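Local coordinates for protein short chain dehydrogenase (Rhodopseudomonas palustris, PDB 3H7A) that probably catalyses an NAD(P)-dependent oxidation or reduction, as a member of the short-chain dehydrogenase/reductase family, at residues Glu101-Asp104 with Arg105-Arg108; Ala170-Leu173 with Met174-Ile178; Ala222-Gln225 with Leu226-Gln229; Ala24-Phe27 with Ala28-Phe32. One frame throughout, in Å; residues are numbered along the deposited sequence.

In the fold
The four contacts are all local. Along the chain, interaction 4 comes first, at the end of helix 18-29. Interaction 1 follows at the start of helix 104-132, then interaction 2 at the end of helix 153-173, and interaction 3 at the end of helix 216-228. These helices pack around one parallel sheet of the Rossmann type. Interactions 3 and 4, centres about 12 Å apart, touch through W224 and Y227, joining helix 216-228 to the end of helix 18-29. Interaction 2 lies about 17 Å from interaction 3, centre to centre. Interaction 1 stands apart, its centre about 34 Å or more from the others. Interactions 1 and 2 lie at contacts with the second subunit.

Interaction 1. Residues Glu101-Asp104 with Arg105-Arg108; sequences ETTD and RVFR
T103 meets V106 at the start of helix 104-132. From CB, the T103 side chain sits 4.0 Å from R105 N. T103 OG1 then accepts from V106 N at 3.1 Å, with a nearly straight N-H...O angle of 166°. T103 OG1 also rests against V106 CG2 at 3.4 Å. This placement follows from the first torsion of T103 (chi1 61°), which sets OG1 between the backbone N and the carbonyl carbon and turns it back over the first helical turn. The backbone O of T103 takes F107 N at 3.1 Å, and D104 O takes R108 N.

T102 lies beside this turn. T102 CG2 comes to the edge of the F107 ring, near the ring plane, and packs on F107 CB at 4.4 Å. T102 OG1 is bonded to P98 O. The charged ends point to other partners: D104 OD1 pairs with R123 of the second subunit, and R108, in one conformer, with E112 of its own chain and of the second subunit. The F107 ring stacks with F119 of the second subunit. The arrangement is a threonine N-cap, here opening a long helix of the Rossmann-type fold at a subunit interface.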
loop_
_atom_site.group_PDB
_atom_site.type_symbol
_atom_site.label_atom_id
_atom_site.label_comp_id
_atom_site.label_asym_id
_atom_site.label_seq_id
_atom_site.Cartn_x
_atom_site.Cartn_y
_atom_site.Cartn_z
ATOM N N GLU B 101 -17.832 14.536 -17.079
ATOM C CA GLU B 101 -18.570 15.608 -16.437
ATOM C C GLU B 101 -17.718 16.303 -15.391
ATOM O O GLU B 101 -18.225 17.076 -14.574
ATOM C CB GLU B 101 -19.841 15.059 -15.798
ATOM C CG GLU B 101 -20.802 14.435 -16.816
ATOM C CD GLU B 101 -21.952 13.693 -16.158
ATOM O OE1 GLU B 101 -22.353 14.087 -15.042
ATOM O OE2 GLU B 101 -22.450 12.708 -16.753
ATOM N N THR B 102 -16.413 16.049 -15.420
ATOM C CA THR B 102 -15.518 16.711 -14.473
ATOM C C THR B 102 -14.906 17.875 -15.246
ATOM O O THR B 102 -14.067 17.681 -16.118
ATOM C CB THR B 102 -14.436 15.723 -13.903
ATOM O OG1 THR B 102 -15.070 14.602 -13.257
ATOM C CG2 THR B 102 -13.518 16.410 -12.922
ATOM N N THR B 103 -15.350 19.082 -14.928
ATOM C CA THR B 103 -15.029 20.275 -15.715
ATOM C C THR B 103 -13.623 20.761 -15.377
ATOM O O THR B 103 -13.042 20.340 -14.368
ATOM C CB THR B 103 -16.063 21.390 -15.476
ATOM O OG1 THR B 103 -16.062 21.752 -14.092
ATOM C CG2 THR B 103 -17.493 20.918 -15.866
ATOM N N ASP B 104 -13.057 21.591 -16.256
ATOM C CA ASP B 104 -11.803 22.289 -15.981
ATOM C C ASP B 104 -11.886 23.048 -14.661
ATOM O O ASP B 104 -10.991 22.954 -13.826
ATOM C CB ASP B 104 -11.469 23.259 -17.118
ATOM C CG ASP B 104 -11.277 22.557 -18.446
ATOM O OD1 ASP B 104 -11.207 21.316 -18.442
ATOM O OD2 ASP B 104 -11.183 23.236 -19.497
ATOM N N ARG B 105 -12.981 23.773 -14.470
ATOM C CA ARG B 105 -13.218 24.527 -13.240
ATOM C C ARG B 105 -13.207 23.654 -11.984
ATOM O O ARG B 105 -12.494 23.968 -11.031
ATOM C CB ARG B 105 -14.540 25.301 -13.321
ATOM C CG ARG B 105 -14.705 26.289 -12.208
ATOM C CD ARG B 105 -16.090 26.887 -12.168
ATOM N NE ARG B 105 -16.489 27.055 -10.778
ATOM C CZ ARG B 105 -16.342 28.172 -10.072
ATOM N NH1 ARG B 105 -16.725 28.195 -8.802
ATOM N NH2 ARG B 105 -15.828 29.260 -10.635
ATOM N N VAL B 106 -14.027 22.599 -11.961
ATOM C CA VAL B 106 -14.110 21.699 -10.802
ATOM C C VAL B 106 -12.751 21.083 -10.428
ATOM O O VAL B 106 -12.357 21.135 -9.266
ATOM C CB VAL B 106 -15.210 20.616 -11.007
ATOM C CG1 VAL B 106 -15.007 19.403 -10.086
ATOM C CG2 VAL B 106 -16.586 21.245 -10.779
ATOM N N PHE B 107 -12.029 20.555 -11.412
ATOM C CA PHE B 107 -10.716 19.961 -11.175
ATOM C C PHE B 107 -9.714 20.980 -10.591
ATOM O O PHE B 107 -9.057 20.673 -9.592
ATOM C CB PHE B 107 -10.171 19.290 -12.446
ATOM C CG PHE B 107 -8.996 18.334 -12.199
ATOM C CD1 PHE B 107 -9.216 16.977 -11.937
ATOM C CD2 PHE B 107 -7.670 18.791 -12.251
ATOM C CE1 PHE B 107 -8.141 16.078 -11.702
ATOM C CE2 PHE B 107 -6.596 17.917 -12.043
ATOM C CZ PHE B 107 -6.830 16.562 -11.747
ATOM N N ARG B 108 -9.610 22.171 -11.200
ATOM C CA ARG B 108 -8.705 23.233 -10.716
ATOM C C ARG B 108 -9.066 23.704 -9.303
ATOM O O ARG B 108 -8.182 23.838 -8.445
ATOM C CB ARG B 108 -8.733 24.440 -11.658
ATOM C CG ARG B 108 -7.368 24.912 -12.158
ATOM C CD ARG B 108 -6.625 25.886 -11.243
ATOM N NE ARG B 108 -5.266 26.119 -11.751
ATOM C CZ ARG B 108 -4.348 26.891 -11.175
ATOM N NH1 ARG B 108 -3.145 27.010 -11.730
ATOM N NH2 ARG B 108 -4.621 27.538 -10.049
#

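Interaction 2. Residues Ala170-Leu173 with Met174-Ile178; sequences AREL and MPKNI
A Schellman motif ends helix 153-173, and L173 O is its central acceptor. I178 N donates to L173 O at 3.0 Å with an angle of 161°. K176 N donates to L173 O at 2.8 Å, less straight at 138°. The two donors come from opposite faces of the carbonyl plane, so the oxygen is gripped from both sides. N177, with positive phi, is the C-prime residue, and its N bonds to M174 O. One turn earlier, M174 N still makes the helical bond to A170 O.

In one of its two conformers, the K176 side chain turns back over the helix end. Its chain then runs extended until the last torsion (chi4 78°), which bends K176 NZ round to E172 O at 3.0 Å. NZ arrives tilted from the carbonyl plane. Two waters add to this grip in the same conformer. Water 1 joins E172 O to NZ, and water 2 joins E172 OE2 to NZ. E172 OE2 itself stays 4.2 Å from K176 NZ, too far for a salt bridge. Opposite charges at this distance probably still attract. The reversal of the chain leads from the helix into strand 178-185, as in the alpha-to-beta connections of a Rossmann-type fold.

On the buried side, L173 CB packs on I178 CB at 3.9 Å. These two side chains also rest on helix 104-132, L173 on A126 and I178 on M129 and L130. M174 SD lies alongside A170 CB at 4.1 Å. E172 OE1 reaches I99 N of the second subunit, and N177 ND2 bonds to G133 O.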
loop_
_atom_site.group_PDB
_atom_site.type_symbol
_atom_site.label_atom_id
_atom_site.label_comp_id
_atom_site.label_asym_id
_atom_site.label_seq_id
_atom_site.Cartn_x
_atom_site.Cartn_y
_atom_site.Cartn_z
ATOM N N ALA B 170 7.232 15.403 5.839
ATOM C CA ALA B 170 7.620 14.536 6.958
ATOM C C ALA B 170 9.050 14.004 6.823
ATOM O O ALA B 170 9.820 14.058 7.771
ATOM C CB ALA B 170 6.617 13.397 7.148
ATOM N N ARG B 171 9.419 13.531 5.638
ATOM C CA ARG B 171 10.751 13.005 5.437
ATOM C C ARG B 171 11.795 14.091 5.729
ATOM O O ARG B 171 12.818 13.804 6.334
ATOM C CB ARG B 171 10.931 12.435 4.019
ATOM C CG ARG B 171 9.946 11.339 3.593
ATOM C CD ARG B 171 10.134 9.983 4.267
ATOM N NE ARG B 171 11.502 9.482 4.170
ATOM C CZ ARG B 171 11.970 8.435 4.849
ATOM N NH1 ARG B 171 13.238 8.068 4.704
ATOM N NH2 ARG B 171 11.179 7.756 5.675
ATOM N N GLU B 172 11.503 15.333 5.337
ATOM C CA GLU B 172 12.414 16.470 5.545
ATOM C C GLU B 172 12.437 17.038 6.976
ATOM O O GLU B 172 13.503 17.383 7.492
ATOM C CB GLU B 172 12.113 17.596 4.549
ATOM C CG GLU B 172 13.249 18.616 4.406
ATOM C CD GLU B 172 12.890 19.880 3.610
ATOM O OE1 GLU B 172 11.994 19.833 2.738
ATOM O OE2 GLU B 172 13.532 20.934 3.857
ATOM N N LEU B 173 11.271 17.121 7.611
ATOM C CA LEU B 173 11.121 17.922 8.832
ATOM C C LEU B 173 10.998 17.133 10.124
ATOM O O LEU B 173 11.248 17.687 11.191
ATOM C CB LEU B 173 9.950 18.911 8.699
ATOM C CG LEU B 173 9.877 19.780 7.431
ATOM C CD1 LEU B 173 8.522 20.462 7.331
ATOM C CD2 LEU B 173 11.000 20.802 7.330
ATOM N N MET B 174 10.612 15.858 10.050
ATOM C CA MET B 174 10.608 15.031 11.257
ATOM C C MET B 174 11.997 14.968 11.937
ATOM O O MET B 174 12.065 15.149 13.161
ATOM C CB MET B 174 9.953 13.651 11.041
ATOM C CG MET B 174 8.406 13.668 11.170
ATOM S SD MET B 174 7.738 12.044 10.839
ATOM C CE MET B 174 6.226 12.074 11.778
ATOM N N PRO B 175 13.111 14.791 11.165
ATOM C CA PRO B 175 14.412 14.914 11.859
ATOM C C PRO B 175 14.757 16.324 12.353
ATOM O O PRO B 175 15.750 16.484 13.066
ATOM C CB PRO B 175 15.432 14.495 10.787
ATOM C CG PRO B 175 14.635 13.772 9.748
ATOM C CD PRO B 175 13.315 14.458 9.737
ATOM N N LYS B 176 13.955 17.319 11.977
ATOM C CA LYS B 176 14.178 18.711 12.363
ATOM C C LYS B 176 13.154 19.158 13.401
ATOM O O LYS B 176 12.904 20.355 13.555
ATOM C CB LYS B 176 14.123 19.633 11.141
ATOM C CG LYS B 176 15.184 19.347 10.096
ATOM C CD LYS B 176 15.377 20.529 9.168
ATOM C CE LYS B 176 16.366 20.193 8.067
ATOM N NZ LYS B 176 15.734 19.355 7.012
ATOM N N ASN B 177 12.564 18.177 14.090
ATOM C CA ASN B 177 11.675 18.359 15.258
ATOM C C ASN B 177 10.265 18.853 14.941
ATOM O O ASN B 177 9.550 19.386 15.809
ATOM C CB ASN B 177 12.372 19.192 16.364
ATOM C CG ASN B 177 11.776 18.973 17.745
ATOM O OD1 ASN B 177 11.325 17.882 18.081
ATOM N ND2 ASN B 177 11.771 20.023 18.550
ATOM N N ILE B 178 9.847 18.647 13.700
ATOM C CA ILE B 178 8.457 18.897 13.337
ATOM C C ILE B 178 7.702 17.591 13.093
ATOM O O ILE B 178 8.023 16.838 12.186
ATOM C CB ILE B 178 8.350 19.839 12.122
ATOM C CG1 ILE B 178 9.351 20.996 12.295
ATOM C CG2 ILE B 178 6.902 20.259 11.908
ATOM C CD1 ILE B 178 8.834 22.339 12.071
HETATM O O HOH W 1 16.146 16.702 7.062
HETATM O O HOH W 2 14.586 21.947 6.115
#

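Interaction 3. Residues Ala222-Gln225 with Leu226-Gln229; sequences AYWQ and LYQQ
Y227 N donates to Y223 O at 2.8 Å, the shortest backbone bond of this last part of helix 216-228. L226 N to A222 O and Q228 N to W224 O continue the helical pattern. The bond from Q229 N to Q225 O is weak, as the helix ends there.

The side-chain contact centres on the W224 indole. Two partners lie over the same face. Y227 CD2 sits above the rim of the six-membered ring, 3.4 Å from W224 CZ3. The two ring planes are near parallel, at 21°, but slid apart, with little overlap. Both side chains have CG anti to the backbone N (W224 chi1 -174°), which sends them side by side in the same direction. Q228 CG makes a CH-pi contact over the five-membered ring of W224, 3.8 Å from its centroid. The Q228 chain bends at chi2, and its amide lies at 30° to the indole plane. With W224 cut back to an alanine, Y227 and Q228 would probably face a gap, and K26 and F27 would lose their aromatic partner.

Y223 CD1 packs on L226 CD1, while Y223 OH bonds to T140 OG1. Around this helix end, W224 and Y227 face helix 18-29 and the loop after it, making edge-to-face contacts with F27 and F32 respectively. A222, Y223 and L226 rest on strand 178-185, and A222 and Q225 on strand 237-240.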
loop_
_atom_site.group_PDB
_atom_site.type_symbol
_atom_site.label_atom_id
_atom_site.label_comp_id
_atom_site.label_asym_id
_atom_site.label_seq_id
_atom_site.Cartn_x
_atom_site.Cartn_y
_atom_site.Cartn_z
ATOM N N ALA B 222 -8.431 12.279 18.306
ATOM C CA ALA B 222 -7.340 11.674 17.516
ATOM C C ALA B 222 -6.207 12.665 17.205
ATOM O O ALA B 222 -5.024 12.321 17.291
ATOM C CB ALA B 222 -7.888 11.053 16.227
ATOM N N TYR B 223 -6.568 13.901 16.861
ATOM C CA TYR B 223 -5.562 14.930 16.658
ATOM C C TYR B 223 -4.830 15.251 17.950
ATOM O O TYR B 223 -3.608 15.472 17.938
ATOM C CB TYR B 223 -6.186 16.183 16.072
ATOM C CG TYR B 223 -6.231 16.167 14.574
ATOM C CD1 TYR B 223 -5.097 15.837 13.840
ATOM C CD2 TYR B 223 -7.401 16.484 13.886
ATOM C CE1 TYR B 223 -5.118 15.813 12.464
ATOM C CE2 TYR B 223 -7.431 16.484 12.497
ATOM C CZ TYR B 223 -6.268 16.146 11.800
ATOM O OH TYR B 223 -6.236 16.122 10.433
ATOM N N TRP B 224 -5.569 15.257 19.064
ATOM C CA TRP B 224 -4.946 15.435 20.380
ATOM C C TRP B 224 -4.004 14.272 20.715
ATOM O O TRP B 224 -2.900 14.488 21.216
ATOM C CB TRP B 224 -5.979 15.666 21.502
ATOM C CG TRP B 224 -5.286 15.997 22.824
ATOM C CD1 TRP B 224 -5.238 15.220 23.944
ATOM C CD2 TRP B 224 -4.502 17.169 23.117
ATOM N NE1 TRP B 224 -4.486 15.840 24.925
ATOM C CE2 TRP B 224 -4.026 17.035 24.441
ATOM C CE3 TRP B 224 -4.171 18.326 22.394
ATOM C CZ2 TRP B 224 -3.226 18.007 25.050
ATOM C CZ3 TRP B 224 -3.389 19.297 23.004
ATOM C CH2 TRP B 224 -2.910 19.124 24.317
ATOM N N GLN B 225 -4.427 13.048 20.398
ATOM C CA GLN B 225 -3.558 11.886 20.525
ATOM C C GLN B 225 -2.244 12.058 19.737
ATOM O O GLN B 225 -1.160 11.811 20.269
ATOM C CB GLN B 225 -4.290 10.619 20.087
ATOM C CG GLN B 225 -3.527 9.340 20.408
ATOM C CD GLN B 225 -3.816 8.205 19.442
ATOM O OE1 GLN B 225 -2.927 7.411 19.126
ATOM N NE2 GLN B 225 -5.060 8.119 18.977
ATOM N N LEU B 226 -2.339 12.497 18.482
ATOM C CA LEU B 226 -1.140 12.749 17.678
ATOM C C LEU B 226 -0.292 13.855 18.296
ATOM O O LEU B 226 0.946 13.750 18.338
ATOM C CB LEU B 226 -1.504 13.093 16.229
ATOM C CG LEU B 226 -1.911 11.942 15.305
ATOM C CD1 LEU B 226 -2.517 12.458 14.013
ATOM C CD2 LEU B 226 -0.721 11.020 15.029
ATOM N N TYR B 227 -0.954 14.903 18.794
ATOM C CA TYR B 227 -0.250 15.985 19.467
ATOM C C TYR B 227 0.575 15.436 20.631
ATOM O O TYR B 227 1.731 15.801 20.789
ATOM C CB TYR B 227 -1.189 17.110 19.955
ATOM C CG TYR B 227 -0.408 18.154 20.739
ATOM C CD1 TYR B 227 0.353 19.108 20.084
ATOM C CD2 TYR B 227 -0.366 18.126 22.129
ATOM C CE1 TYR B 227 1.107 20.025 20.784
ATOM C CE2 TYR B 227 0.373 19.051 22.835
ATOM C CZ TYR B 227 1.105 19.990 22.157
ATOM O OH TYR B 227 1.855 20.900 22.849
ATOM N N GLN B 228 -0.025 14.545 21.419
ATOM C CA GLN B 228 0.596 14.027 22.637
ATOM C C GLN B 228 1.799 13.079 22.466
ATOM O O GLN B 228 2.546 12.864 23.421
ATOM C CB GLN B 228 -0.461 13.370 23.519
ATOM C CG GLN B 228 -1.484 14.332 24.094
ATOM C CD GLN B 228 -1.016 15.015 25.363
ATOM O OE1 GLN B 228 -1.485 14.687 26.459
ATOM N NE2 GLN B 228 -0.100 15.977 25.229
ATOM N N GLN B 229 1.973 12.514 21.273
ATOM C CA GLN B 229 3.050 11.556 21.011
ATOM C C GLN B 229 4.442 12.155 21.185
ATOM O O GLN B 229 4.734 13.205 20.610
ATOM C CB GLN B 229 2.952 11.006 19.592
ATOM C CG GLN B 229 1.744 10.155 19.328
ATOM C CD GLN B 229 1.765 9.566 17.943
ATOM O OE1 GLN B 229 2.368 10.124 17.035
ATOM N NE2 GLN B 229 1.109 8.424 17.775
#

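Interaction 4. Residues Ala24-Phe27 with Ala28-Phe32; sequences AKKF and AAEGF
F27 O accepts from F32 N at 3.0 Å, and G31 N bonds to A28 O, so the backbone turns out of helix 18-29 in a Schellman motif. G31 is the C-prime residue, with positive phi. A CB here would collide with the carbonyl oxygen of E30, so glycine suits this position. Before the turn, A28 N and A29 N keep regular helical bonds to A24 O and K25 O. The next bond, E30 N to K26 O, is weak.

K26 and E30 form a salt bridge over this helix end, with K26 NZ 2.8 Å from E30 OE2. NZ meets the anti side of the carboxylate, 28° out of its plane. The K26 chain bends at chi2 (53°) and returns toward E30. The E30 chain also bends at chi2, and its CG lies 3.2 Å from K26 O. K26 makes a cation-pi contact with W224 as well. A methionine in its place would probably leave the E30 carboxylate without its charged mate and weaken the hold on the W224 ring.

F27 and F32 lie side by side. F32 CD2 comes in the plane of the F27 ring, at its edge, 4.0 Å from F27 CD1. F27 O lies at the edge of the F32 ring, 3.4 Å from F32 CD2. Both side chains touch V10 on strand 9-13. The arrangement is typical of a beta-alpha-beta unit, here strand 9-13, helix 18-29 and strand 33-38, the opening unit of the Rossmann-type fold.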
loop_
_atom_site.group_PDB
_atom_site.type_symbol
_atom_site.label_atom_id
_atom_site.label_comp_id
_atom_site.label_asym_id
_atom_site.label_seq_id
_atom_site.Cartn_x
_atom_site.Cartn_y
_atom_site.Cartn_z
ATOM N N ALA B 24 -10.938 23.000 17.231
ATOM C CA ALA B 24 -10.704 24.298 17.860
ATOM C C ALA B 24 -11.068 24.238 19.344
ATOM O O ALA B 24 -10.261 24.634 20.181
ATOM C CB ALA B 24 -11.489 25.392 17.138
ATOM N N LYS B 25 -12.250 23.693 19.655
ATOM C CA LYS B 25 -12.697 23.474 21.045
ATOM C C LYS B 25 -11.675 22.688 21.862
ATOM O O LYS B 25 -11.383 23.060 22.989
ATOM C CB LYS B 25 -14.059 22.749 21.109
ATOM C CG LYS B 25 -15.292 23.569 20.699
ATOM C CD LYS B 25 -16.596 22.772 20.958
ATOM C CE LYS B 25 -17.696 23.162 19.975
ATOM N NZ LYS B 25 -19.035 22.537 20.254
ATOM N N LYS B 26 -11.128 21.618 21.285
ATOM C CA LYS B 26 -10.165 20.750 21.985
ATOM C C LYS B 26 -8.841 21.439 22.295
ATOM O O LYS B 26 -8.367 21.388 23.430
ATOM C CB LYS B 26 -9.921 19.438 21.203
ATOM C CG LYS B 26 -8.922 18.451 21.843
ATOM C CD LYS B 26 -9.265 18.104 23.302
ATOM C CE LYS B 26 -8.815 16.702 23.657
ATOM N NZ LYS B 26 -8.454 16.568 25.091
ATOM N N PHE B 27 -8.245 22.078 21.295
ATOM C CA PHE B 27 -6.969 22.735 21.514
ATOM C C PHE B 27 -7.084 23.974 22.393
ATOM O O PHE B 27 -6.154 24.274 23.144
ATOM C CB PHE B 27 -6.248 22.994 20.194
ATOM C CG PHE B 27 -5.615 21.753 19.629
ATOM C CD1 PHE B 27 -4.281 21.447 19.910
ATOM C CD2 PHE B 27 -6.366 20.858 18.868
ATOM C CE1 PHE B 27 -3.695 20.283 19.415
ATOM C CE2 PHE B 27 -5.796 19.695 18.370
ATOM C CZ PHE B 27 -4.455 19.404 18.636
ATOM N N ALA B 28 -8.234 24.654 22.334
ATOM C CA ALA B 28 -8.502 25.773 23.234
ATOM C C ALA B 28 -8.719 25.281 24.660
ATOM O O ALA B 28 -8.297 25.944 25.601
ATOM C CB ALA B 28 -9.686 26.590 22.762
ATOM N N ALA B 29 -9.346 24.111 24.806
ATOM C CA ALA B 29 -9.585 23.483 26.118
ATOM C C ALA B 29 -8.284 23.045 26.772
ATOM O O ALA B 29 -8.195 22.955 27.990
ATOM C CB ALA B 29 -10.527 22.299 25.994
ATOM N N GLU B 30 -7.277 22.791 25.945
ATOM C CA GLU B 30 -5.967 22.392 26.413
ATOM C C GLU B 30 -5.020 23.573 26.560
ATOM O O GLU B 30 -3.824 23.386 26.764
ATOM C CB GLU B 30 -5.356 21.351 25.470
ATOM C CG GLU B 30 -6.174 20.054 25.341
ATOM C CD GLU B 30 -6.250 19.237 26.633
ATOM O OE1 GLU B 30 -5.379 19.394 27.522
ATOM O OE2 GLU B 30 -7.182 18.416 26.751
ATOM N N GLY B 31 -5.546 24.786 26.439
ATOM C CA GLY B 31 -4.781 25.975 26.799
ATOM C C GLY B 31 -4.089 26.722 25.681
ATOM O O GLY B 31 -3.314 27.634 25.944
ATOM N N PHE B 32 -4.354 26.362 24.428
ATOM C CA PHE B 32 -3.759 27.100 23.316
ATOM C C PHE B 32 -4.673 28.253 22.909
ATOM O O PHE B 32 -5.883 28.180 23.123
ATOM C CB PHE B 32 -3.573 26.197 22.105
ATOM C CG PHE B 32 -2.482 25.175 22.246
ATOM C CD1 PHE B 32 -1.163 25.494 21.919
ATOM C CD2 PHE B 32 -2.778 23.878 22.640
ATOM C CE1 PHE B 32 -0.149 24.539 22.014
ATOM C CE2 PHE B 32 -1.769 22.904 22.748
ATOM C CZ PHE B 32 -0.456 23.237 22.424
#